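Local structure of putative Ribokinase II (Escherichia coli O6, 3IQ0) at residues Leu86-Phe95 against Ile107-Lys117; Leu141-Lys151 against Glu179-Val187. The protein probably phosphorylates a sugar at the expense of ATP, as a pfkB-family carbohydrate kinase of the ribokinase type that binds ATP and magnesium. All coordinates share one frame; numbering follows the deposited sequence.

Contact 1: Leu86-Phe95 against Ile107-Lys117; sequences LPLEATGSAF and IFNIKNAACGK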
loop_
_atom_site.group_PDB
_atom_site.type_symbol
_atom_site.label_atom_id
_atom_site.label_comp_id
_atom_site.label_asym_id
_atom_site.label_seq_id
_atom_site.Cartn_x
_atom_site.Cartn_y
_atom_site.Cartn_z
ATOM N N LEU B 86 -1.223 12.620 7.604
ATOM C CA LEU B 86 -1.735 11.690 8.601
ATOM C C LEU B 86 -0.694 10.652 9.005
ATOM O O LEU B 86 -0.423 9.710 8.261
ATOM C CB LEU B 86 -2.977 10.989 8.055
ATOM C CG LEU B 86 -4.071 11.899 7.491
ATOM C CD1 LEU B 86 -5.242 11.052 7.036
ATOM C CD2 LEU B 86 -4.519 12.899 8.543
ATOM N N PRO B 87 -0.105 10.807 10.202
ATOM C CA PRO B 87 0.918 9.908 10.752
ATOM C C PRO B 87 0.531 8.431 10.813
ATOM O O PRO B 87 1.344 7.556 10.510
ATOM C CB PRO B 87 1.167 10.485 12.145
ATOM C CG PRO B 87 0.912 11.946 11.945
ATOM C CD PRO B 87 -0.350 11.931 11.121
ATOM N N LEU B 88 -0.710 8.155 11.198
ATOM C CA LEU B 88 -1.177 6.778 11.318
ATOM C C LEU B 88 -1.566 6.101 10.005
ATOM O O LEU B 88 -1.920 4.920 9.993
ATOM C CB LEU B 88 -2.364 6.716 12.279
ATOM C CG LEU B 88 -2.117 7.254 13.689
ATOM C CD1 LEU B 88 -3.400 7.151 14.495
ATOM C CD2 LEU B 88 -0.992 6.472 14.354
ATOM N N GLU B 89 -1.500 6.838 8.901
ATOM C CA GLU B 89 -1.875 6.277 7.610
ATOM C C GLU B 89 -0.726 6.200 6.615
ATOM O O GLU B 89 0.326 6.810 6.803
ATOM C CB GLU B 89 -3.014 7.096 7.000
ATOM C CG GLU B 89 -4.307 7.043 7.789
ATOM C CD GLU B 89 -4.901 5.649 7.832
ATOM O OE1 GLU B 89 -5.073 5.037 6.752
ATOM O OE2 GLU B 89 -5.208 5.169 8.944
ATOM N N ALA B 90 -0.939 5.431 5.554
ATOM C CA ALA B 90 0.059 5.277 4.508
ATOM C C ALA B 90 -0.448 6.019 3.276
ATOM O O ALA B 90 -1.627 5.923 2.935
ATOM C CB ALA B 90 0.257 3.801 4.184
ATOM N N THR B 91 0.431 6.771 2.625
ATOM C CA THR B 91 0.042 7.506 1.427
ATOM C C THR B 91 -0.430 6.487 0.398
ATOM O O THR B 91 0.192 5.441 0.227
ATOM C CB THR B 91 1.226 8.308 0.862
ATOM O OG1 THR B 91 1.635 9.287 1.825
ATOM C CG2 THR B 91 0.837 9.022 -0.431
ATOM N N GLY B 92 -1.550 6.778 -0.249
ATOM C CA GLY B 92 -2.078 5.876 -1.253
ATOM C C GLY B 92 -1.054 5.565 -2.326
ATOM O O GLY B 92 -0.082 6.304 -2.505
ATOM N N SER B 93 -1.270 4.467 -3.040
ATOM C CA SER B 93 -0.357 4.058 -4.096
ATOM C C SER B 93 -1.077 3.241 -5.153
ATOM O O SER B 93 -2.203 2.779 -4.947
ATOM C CB SER B 93 0.774 3.213 -3.521
ATOM O OG SER B 93 0.283 1.944 -3.119
ATOM N N ALA B 94 -0.415 3.068 -6.289
ATOM C CA ALA B 94 -0.967 2.289 -7.383
ATOM C C ALA B 94 0.163 1.677 -8.208
ATOM O O ALA B 94 1.040 2.391 -8.685
ATOM C CB ALA B 94 -1.832 3.171 -8.269
ATOM N N PHE B 95 0.145 0.354 -8.337
ATOM C CA PHE B 95 1.127 -0.373 -9.134
ATOM C C PHE B 95 0.408 -0.647 -10.452
ATOM O O PHE B 95 -0.740 -1.076 -10.447
ATOM C CB PHE B 95 1.491 -1.710 -8.477
ATOM C CG PHE B 95 2.349 -1.582 -7.252
ATOM C CD1 PHE B 95 3.738 -1.637 -7.351
ATOM C CD2 PHE B 95 1.770 -1.429 -5.997
ATOM C CE1 PHE B 95 4.537 -1.547 -6.218
ATOM C CE2 PHE B 95 2.558 -1.337 -4.850
ATOM C CZ PHE B 95 3.946 -1.397 -4.964
ATOM N N ILE B 107 -2.986 -2.461 -9.114
ATOM C CA ILE B 107 -3.084 -2.970 -7.749
ATOM C C ILE B 107 -3.166 -1.679 -6.952
ATOM O O ILE B 107 -2.156 -1.012 -6.721
ATOM C CB ILE B 107 -1.860 -3.780 -7.281
ATOM C CG1 ILE B 107 -1.869 -5.170 -7.935
ATOM C CG2 ILE B 107 -1.895 -3.922 -5.759
ATOM C CD1 ILE B 107 -0.758 -6.097 -7.454
ATOM N N PHE B 108 -4.385 -1.316 -6.571
ATOM C CA PHE B 108 -4.650 -0.086 -5.829
ATOM C C PHE B 108 -4.685 -0.200 -4.317
ATOM O O PHE B 108 -5.125 -1.206 -3.759
ATOM C CB PHE B 108 -6.002 0.506 -6.233
ATOM C CG PHE B 108 -6.062 1.007 -7.636
ATOM C CD1 PHE B 108 -5.294 2.097 -8.030
ATOM C CD2 PHE B 108 -6.910 0.409 -8.561
ATOM C CE1 PHE B 108 -5.372 2.590 -9.329
ATOM C CE2 PHE B 108 -6.998 0.891 -9.863
ATOM C CZ PHE B 108 -6.229 1.983 -10.249
ATOM N N ASN B 109 -4.231 0.868 -3.672
ATOM C CA ASN B 109 -4.283 1.008 -2.228
ATOM C C ASN B 109 -4.683 2.456 -1.999
ATOM O O ASN B 109 -3.847 3.307 -1.713
ATOM C CB ASN B 109 -2.947 0.759 -1.547
ATOM C CG ASN B 109 -3.011 1.078 -0.060
ATOM O OD1 ASN B 109 -3.978 0.721 0.617
ATOM N ND2 ASN B 109 -1.996 1.754 0.450
ATOM N N ILE B 110 -5.971 2.727 -2.147
ATOM C CA ILE B 110 -6.490 4.073 -1.980
ATOM C C ILE B 110 -7.581 4.108 -0.916
ATOM O O ILE B 110 -7.503 4.863 0.050
ATOM C CB ILE B 110 -7.085 4.581 -3.306
ATOM C CG1 ILE B 110 -5.995 4.631 -4.380
ATOM C CG2 ILE B 110 -7.749 5.935 -3.097
ATOM C CD1 ILE B 110 -6.530 4.928 -5.770
ATOM N N LYS B 111 -8.602 3.285 -1.118
ATOM C CA LYS B 111 -9.743 3.196 -0.213
ATOM C C LYS B 111 -9.326 3.003 1.240
ATOM O O LYS B 111 -9.919 3.589 2.147
ATOM C CB LYS B 111 -10.642 2.036 -0.643
ATOM C CG LYS B 111 -11.919 1.883 0.172
ATOM C CD LYS B 111 -12.138 0.427 0.568
ATOM C CE LYS B 111 -12.067 -0.501 -0.641
ATOM N NZ LYS B 111 -12.019 -1.940 -0.240
ATOM N N ASN B 112 -8.304 2.180 1.455
ATOM C CA ASN B 112 -7.825 1.900 2.801
ATOM C C ASN B 112 -6.529 2.600 3.177
ATOM O O ASN B 112 -5.858 2.189 4.121
ATOM C CB ASN B 112 -7.657 0.393 2.988
ATOM C CG ASN B 112 -8.968 -0.342 2.911
ATOM O OD1 ASN B 112 -9.904 -0.027 3.644
ATOM N ND2 ASN B 112 -9.052 -1.324 2.019
ATOM N N ALA B 113 -6.179 3.650 2.445
ATOM C CA ALA B 113 -4.963 4.400 2.730
ATOM C C ALA B 113 -5.318 5.807 3.209
ATOM O O ALA B 113 -6.471 6.090 3.535
ATOM C CB ALA B 113 -4.090 4.478 1.477
ATOM N N ALA B 114 -4.326 6.688 3.252
ATOM C CA ALA B 114 -4.549 8.061 3.684
ATOM C C ALA B 114 -5.706 8.692 2.913
ATOM O O ALA B 114 -6.538 9.395 3.491
ATOM C CB ALA B 114 -3.282 8.878 3.483
ATOM N N CYS B 115 -5.765 8.421 1.612
ATOM C CA CYS B 115 -6.808 8.969 0.749
ATOM C C CYS B 115 -8.199 8.877 1.364
ATOM O O CYS B 115 -8.877 9.889 1.544
ATOM C CB CYS B 115 -6.829 8.236 -0.595
ATOM S SG CYS B 115 -5.220 7.897 -1.306
ATOM N N GLY B 116 -8.625 7.657 1.672
ATOM C CA GLY B 116 -9.943 7.446 2.242
ATOM C C GLY B 116 -10.133 7.950 3.658
ATOM O O GLY B 116 -11.127 7.613 4.297
ATOM N N LYS B 117 -9.193 8.757 4.143
ATOM C CA LYS B 117 -9.270 9.315 5.493
ATOM C C LYS B 117 -9.748 10.767 5.466
ATOM O O LYS B 117 -10.030 11.359 6.506
ATOM C CB LYS B 117 -7.903 9.260 6.166
ATOM C CG LYS B 117 -7.916 8.687 7.573
ATOM C CD LYS B 117 -7.628 7.192 7.577
ATOM C CE LYS B 117 -8.768 6.379 6.999
ATOM N NZ LYS B 117 -9.933 6.345 7.910
HETATM O O HOH W 1 0.212 2.743 -0.302
HETATM O O HOH W 2 -0.617 -0.280 -4.422
#
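Ala-94 sets its methyl obliquely against the CD1-CE1 side of the Phe-108 ring, CB 3.6 Å from CD1 and almost as near to CE1, on the face of the sheet where Ala-94 also meets Leu-13. The two residues form a non-hydrogen-bonded antiparallel pair, framed by hydrogen-bonded pairs at Ser-93/Asn-109 and Phe-95/Ile-107. Of the four bonds in those pairs, Phe-95 N to Ile-107 O is nearly straight, 172° at the hydrogen. On the other face Phe-95 and Ile-107 touch through their CB atoms, and Phe-25 packs on both. Ser-93 sits on this face too: its chi1 of 71° sets OG between the backbone N and carbonyl carbon, where two waters meet it. One lies 2.7 Å from Ser-93 OG and donates to Ile-107 O; the other joins OG to Thr-91 O and Asn-109 ND2. Past the strands, Ala-90 O accepts from Ala-114 N at 2.8 Å, and the Ala-113 methyl presses on that same oxygen. Gly-92 lets Cys-115 SG come within 3.7 Å of its CA. Asn-109 of the second subunit packs on Asn-109, and Phe-65 of that subunit meets the Phe-95 ring edge-to-face. Strands 92-96 and 106-109 thus make an antiparallel beta hairpin in the small four-stranded sheet, which corresponds to the lid of ribokinase-family kinases and here takes part in the dimer contact.

Contact 2: Leu141-Lys151 against Glu179-Val187; sequences LFSFHMVDAVK and EMRDALHFV
Met-180, a selenomethionine, curls across to the start of helix 144-159. Its chain bends at chi2 (-58°), which brings SE to 3.5 Å from Leu-141 O; a further bend at chi3 lays CE 3.3 Å from Phe-144 N. Val-147 approaches that selenium through CG1, the two side chains crossing at about a right angle, and the same CG1 lies 3.5 Å from Ala-183 CB. The small methyl of Ala-183 allows this approach where the helices come nearest. Leu-141 reaches across with CD1, sliding past Leu-184 CD2 in the opposite direction at a tight 3.5 Å and also touching Val-187 CG2. Farther along, Lys-151 is extended beyond CG and lies over one face of Phe-186, with CE 3.8 Å from the ring centroid in a CH-pi contact. NZ follows at 4.3 Å, 12° off the ring normal, a cation-pi contact. Ser-143 is the N-cap of helix 144-159, its OG accepting from Met-146 N. The two helix segments run nearly parallel, crossing at 15° with axes 10.6 Å apart, and Ile-136 of the central sheet lies against Val-150 and Val-187: neighbouring helices on one side of the Rossmann-like alpha/beta core of ribokinases.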
loop_
_atom_site.group_PDB
_atom_site.type_symbol
_atom_site.label_atom_id
_atom_site.label_comp_id
_atom_site.label_asym_id
_atom_site.label_seq_id
_atom_site.Cartn_x
_atom_site.Cartn_y
_atom_site.Cartn_z
ATOM N N LEU B 141 -15.347 9.881 -4.703
ATOM C CA LEU B 141 -16.498 9.491 -3.894
ATOM C C LEU B 141 -16.625 7.982 -3.723
ATOM O O LEU B 141 -17.482 7.357 -4.344
ATOM C CB LEU B 141 -17.774 10.057 -4.519
ATOM C CG LEU B 141 -17.751 11.574 -4.732
ATOM C CD1 LEU B 141 -19.044 12.035 -5.392
ATOM C CD2 LEU B 141 -17.549 12.264 -3.394
ATOM N N PHE B 142 -15.770 7.407 -2.879
ATOM C CA PHE B 142 -15.793 5.972 -2.634
ATOM C C PHE B 142 -16.106 5.612 -1.182
ATOM O O PHE B 142 -15.912 4.470 -0.765
ATOM C CB PHE B 142 -14.459 5.335 -3.066
ATOM C CG PHE B 142 -13.237 5.950 -2.421
ATOM C CD1 PHE B 142 -12.958 5.744 -1.074
ATOM C CD2 PHE B 142 -12.346 6.712 -3.176
ATOM C CE1 PHE B 142 -11.811 6.285 -0.486
ATOM C CE2 PHE B 142 -11.200 7.258 -2.599
ATOM C CZ PHE B 142 -10.930 7.045 -1.253
ATOM N N SER B 143 -16.594 6.588 -0.421
ATOM C CA SER B 143 -16.955 6.377 0.983
ATOM C C SER B 143 -17.811 7.546 1.460
ATOM O O SER B 143 -17.745 8.639 0.894
ATOM C CB SER B 143 -15.705 6.269 1.862
ATOM O OG SER B 143 -15.267 7.542 2.294
ATOM N N PHE B 144 -18.605 7.322 2.505
ATOM C CA PHE B 144 -19.475 8.372 3.019
ATOM C C PHE B 144 -18.668 9.530 3.602
ATOM O O PHE B 144 -19.154 10.657 3.668
ATOM C CB PHE B 144 -20.449 7.797 4.061
ATOM C CG PHE B 144 -19.872 7.675 5.445
ATOM C CD1 PHE B 144 -19.927 8.749 6.329
ATOM C CD2 PHE B 144 -19.276 6.489 5.864
ATOM C CE1 PHE B 144 -19.399 8.644 7.613
ATOM C CE2 PHE B 144 -18.743 6.373 7.147
ATOM C CZ PHE B 144 -18.805 7.454 8.025
ATOM N N HIS B 145 -17.437 9.249 4.022
ATOM C CA HIS B 145 -16.559 10.279 4.574
ATOM C C HIS B 145 -16.090 11.211 3.463
ATOM O O HIS B 145 -15.908 12.408 3.678
ATOM C CB HIS B 145 -15.343 9.638 5.238
ATOM C CG HIS B 145 -15.589 9.183 6.641
ATOM N ND1 HIS B 145 -15.124 7.978 7.125
ATOM C CD2 HIS B 145 -16.219 9.787 7.676
ATOM C CE1 HIS B 145 -15.459 7.860 8.398
ATOM N NE2 HIS B 145 -16.124 8.945 8.756
HETATM N N MSE B 146 -15.888 10.646 2.278
HETATM C CA MSE B 146 -15.445 11.414 1.121
HETATM C C MSE B 146 -16.580 12.299 0.624
HETATM O O MSE B 146 -16.378 13.484 0.351
HETATM C CB MSE B 146 -15.003 10.470 -0.002
HETATM C CG MSE B 146 -13.935 9.461 0.391
HETATM SE SE MSE B 146 -12.287 10.263 1.000
HETATM C CE MSE B 146 -12.483 9.925 2.898
ATOM N N VAL B 147 -17.778 11.726 0.514
ATOM C CA VAL B 147 -18.933 12.485 0.044
ATOM C C VAL B 147 -19.242 13.622 1.012
ATOM O O VAL B 147 -19.675 14.697 0.597
ATOM C CB VAL B 147 -20.190 11.588 -0.103
ATOM C CG1 VAL B 147 -19.853 10.343 -0.900
ATOM C CG2 VAL B 147 -20.734 11.220 1.259
ATOM N N ASP B 148 -19.017 13.381 2.300
ATOM C CA ASP B 148 -19.265 14.398 3.312
ATOM C C ASP B 148 -18.299 15.563 3.147
ATOM O O ASP B 148 -18.710 16.724 3.142
ATOM C CB ASP B 148 -19.130 13.796 4.713
ATOM C CG ASP B 148 -20.350 12.990 5.123
ATOM O OD1 ASP B 148 -21.219 12.736 4.261
ATOM O OD2 ASP B 148 -20.437 12.607 6.311
ATOM N N ALA B 149 -17.014 15.247 3.013
ATOM C CA ALA B 149 -15.992 16.270 2.835
ATOM C C ALA B 149 -16.335 17.103 1.605
ATOM O O ALA B 149 -16.264 18.331 1.634
ATOM C CB ALA B 149 -14.623 15.618 2.662
ATOM N N VAL B 150 -16.721 16.424 0.529
ATOM C CA VAL B 150 -17.080 17.103 -0.706
ATOM C C VAL B 150 -18.363 17.925 -0.570
ATOM O O VAL B 150 -18.438 19.047 -1.064
ATOM C CB VAL B 150 -17.239 16.090 -1.856
ATOM C CG1 VAL B 150 -17.776 16.783 -3.092
ATOM C CG2 VAL B 150 -15.895 15.452 -2.161
ATOM N N LYS B 151 -19.371 17.377 0.101
ATOM C CA LYS B 151 -20.624 18.108 0.286
ATOM C C LYS B 151 -20.395 19.411 1.054
ATOM O O LYS B 151 -20.949 20.450 0.701
ATOM C CB LYS B 151 -21.651 17.241 1.022
ATOM C CG LYS B 151 -22.229 16.117 0.172
ATOM C CD LYS B 151 -23.348 15.370 0.889
ATOM C CE LYS B 151 -23.995 14.348 -0.037
ATOM N NZ LYS B 151 -25.140 13.621 0.598
ATOM N N GLU B 179 -25.942 4.287 -1.928
ATOM C CA GLU B 179 -25.398 5.428 -1.192
ATOM C C GLU B 179 -24.501 6.291 -2.071
ATOM O O GLU B 179 -24.675 7.508 -2.143
ATOM C CB GLU B 179 -24.609 4.961 0.033
ATOM C CG GLU B 179 -23.626 6.013 0.535
ATOM C CD GLU B 179 -23.417 5.976 2.035
ATOM O OE1 GLU B 179 -23.152 4.880 2.576
ATOM O OE2 GLU B 179 -23.509 7.047 2.673
HETATM N N MSE B 180 -23.531 5.657 -2.724
HETATM C CA MSE B 180 -22.609 6.365 -3.602
HETATM C C MSE B 180 -23.361 6.796 -4.853
HETATM O O MSE B 180 -23.094 7.853 -5.421
HETATM C CB MSE B 180 -21.436 5.459 -3.980
HETATM C CG MSE B 180 -20.559 5.039 -2.806
HETATM SE SE MSE B 180 -19.774 6.537 -1.839
HETATM C CE MSE B 180 -20.308 6.067 -0.045
ATOM N N ARG B 181 -24.304 5.963 -5.280
ATOM C CA ARG B 181 -25.115 6.264 -6.452
ATOM C C ARG B 181 -25.816 7.600 -6.235
ATOM O O ARG B 181 -25.945 8.410 -7.156
ATOM C CB ARG B 181 -26.166 5.175 -6.655
ATOM C CG ARG B 181 -27.049 5.387 -7.868
ATOM C CD ARG B 181 -28.168 4.365 -7.908
ATOM N NE ARG B 181 -28.635 4.125 -9.270
ATOM C CZ ARG B 181 -29.621 3.291 -9.589
ATOM N NH1 ARG B 181 -30.257 2.612 -8.642
ATOM N NH2 ARG B 181 -29.962 3.125 -10.860
ATOM N N ASP B 182 -26.271 7.817 -5.003
ATOM C CA ASP B 182 -26.966 9.048 -4.646
ATOM C C ASP B 182 -26.018 10.229 -4.488
ATOM O O ASP B 182 -26.337 11.341 -4.899
ATOM C CB ASP B 182 -27.763 8.856 -3.353
ATOM C CG ASP B 182 -28.908 7.883 -3.515
ATOM O OD1 ASP B 182 -29.330 7.653 -4.668
ATOM O OD2 ASP B 182 -29.392 7.360 -2.488
ATOM N N ALA B 183 -24.858 9.987 -3.886
ATOM C CA ALA B 183 -23.864 11.038 -3.693
ATOM C C ALA B 183 -23.545 11.688 -5.037
ATOM O O ALA B 183 -23.498 12.909 -5.155
ATOM C CB ALA B 183 -22.600 10.453 -3.084
ATOM N N LEU B 184 -23.334 10.852 -6.047
ATOM C CA LEU B 184 -23.021 11.311 -7.395
ATOM C C LEU B 184 -24.174 12.114 -7.995
ATOM O O LEU B 184 -23.958 13.159 -8.611
ATOM C CB LEU B 184 -22.702 10.107 -8.284
ATOM C CG LEU B 184 -21.481 9.285 -7.862
ATOM C CD1 LEU B 184 -21.422 8.005 -8.671
ATOM C CD2 LEU B 184 -20.209 10.108 -8.057
ATOM N N HIS B 185 -25.398 11.620 -7.827
ATOM C CA HIS B 185 -26.559 12.328 -8.351
ATOM C C HIS B 185 -26.730 13.623 -7.580
ATOM O O HIS B 185 -27.183 14.627 -8.123
ATOM C CB HIS B 185 -27.813 11.462 -8.231
ATOM C CG HIS B 185 -28.038 10.572 -9.412
ATOM N ND1 HIS B 185 -28.500 11.045 -10.620
ATOM C CD2 HIS B 185 -27.826 9.245 -9.583
ATOM C CE1 HIS B 185 -28.564 10.048 -11.486
ATOM N NE2 HIS B 185 -28.161 8.946 -10.882
ATOM N N PHE B 186 -26.347 13.593 -6.310
ATOM C CA PHE B 186 -26.437 14.767 -5.458
ATOM C C PHE B 186 -25.537 15.859 -6.028
ATOM O O PHE B 186 -25.968 16.996 -6.239
ATOM C CB PHE B 186 -25.981 14.419 -4.046
ATOM C CG PHE B 186 -26.009 15.581 -3.098
ATOM C CD1 PHE B 186 -27.147 15.861 -2.351
ATOM C CD2 PHE B 186 -24.902 16.411 -2.967
ATOM C CE1 PHE B 186 -27.181 16.954 -1.485
ATOM C CE2 PHE B 186 -24.925 17.507 -2.105
ATOM C CZ PHE B 186 -26.067 17.778 -1.364
ATOM N N VAL B 187 -24.279 15.505 -6.267
ATOM C CA VAL B 187 -23.306 16.448 -6.806
ATOM C C VAL B 187 -23.738 16.991 -8.160
ATOM O O VAL B 187 -23.573 18.178 -8.441
ATOM C CB VAL B 187 -21.922 15.785 -6.952
ATOM C CG1 VAL B 187 -20.962 16.732 -7.663
ATOM C CG2 VAL B 187 -21.378 15.411 -5.575
#

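The turn after the hairpin of contact 1 packs against the start of helix 144-159 in contact 2, although the contact centres are 18 Å apart. The selenomethionine Met-146, turned away from helix 178-189, packs SE 3.5 Å from Cys-115 O, while Phe-142 CE1 lies 3.5 Å from Gly-116 CA; Ile-110 also packs on Phe-142. The strands of contact 1 belong to the small lid sheet, and contact 2 to the helices of the large alpha/beta domain, with residues 115-117 and 142-146 forming a junction between them. Neither reaches the nucleotide: the Phe-108 side chain lies about 10 Å from ATP and about 12 Å from the magnesium ion, and the Leu-184 side chain about 13 Å from ATP.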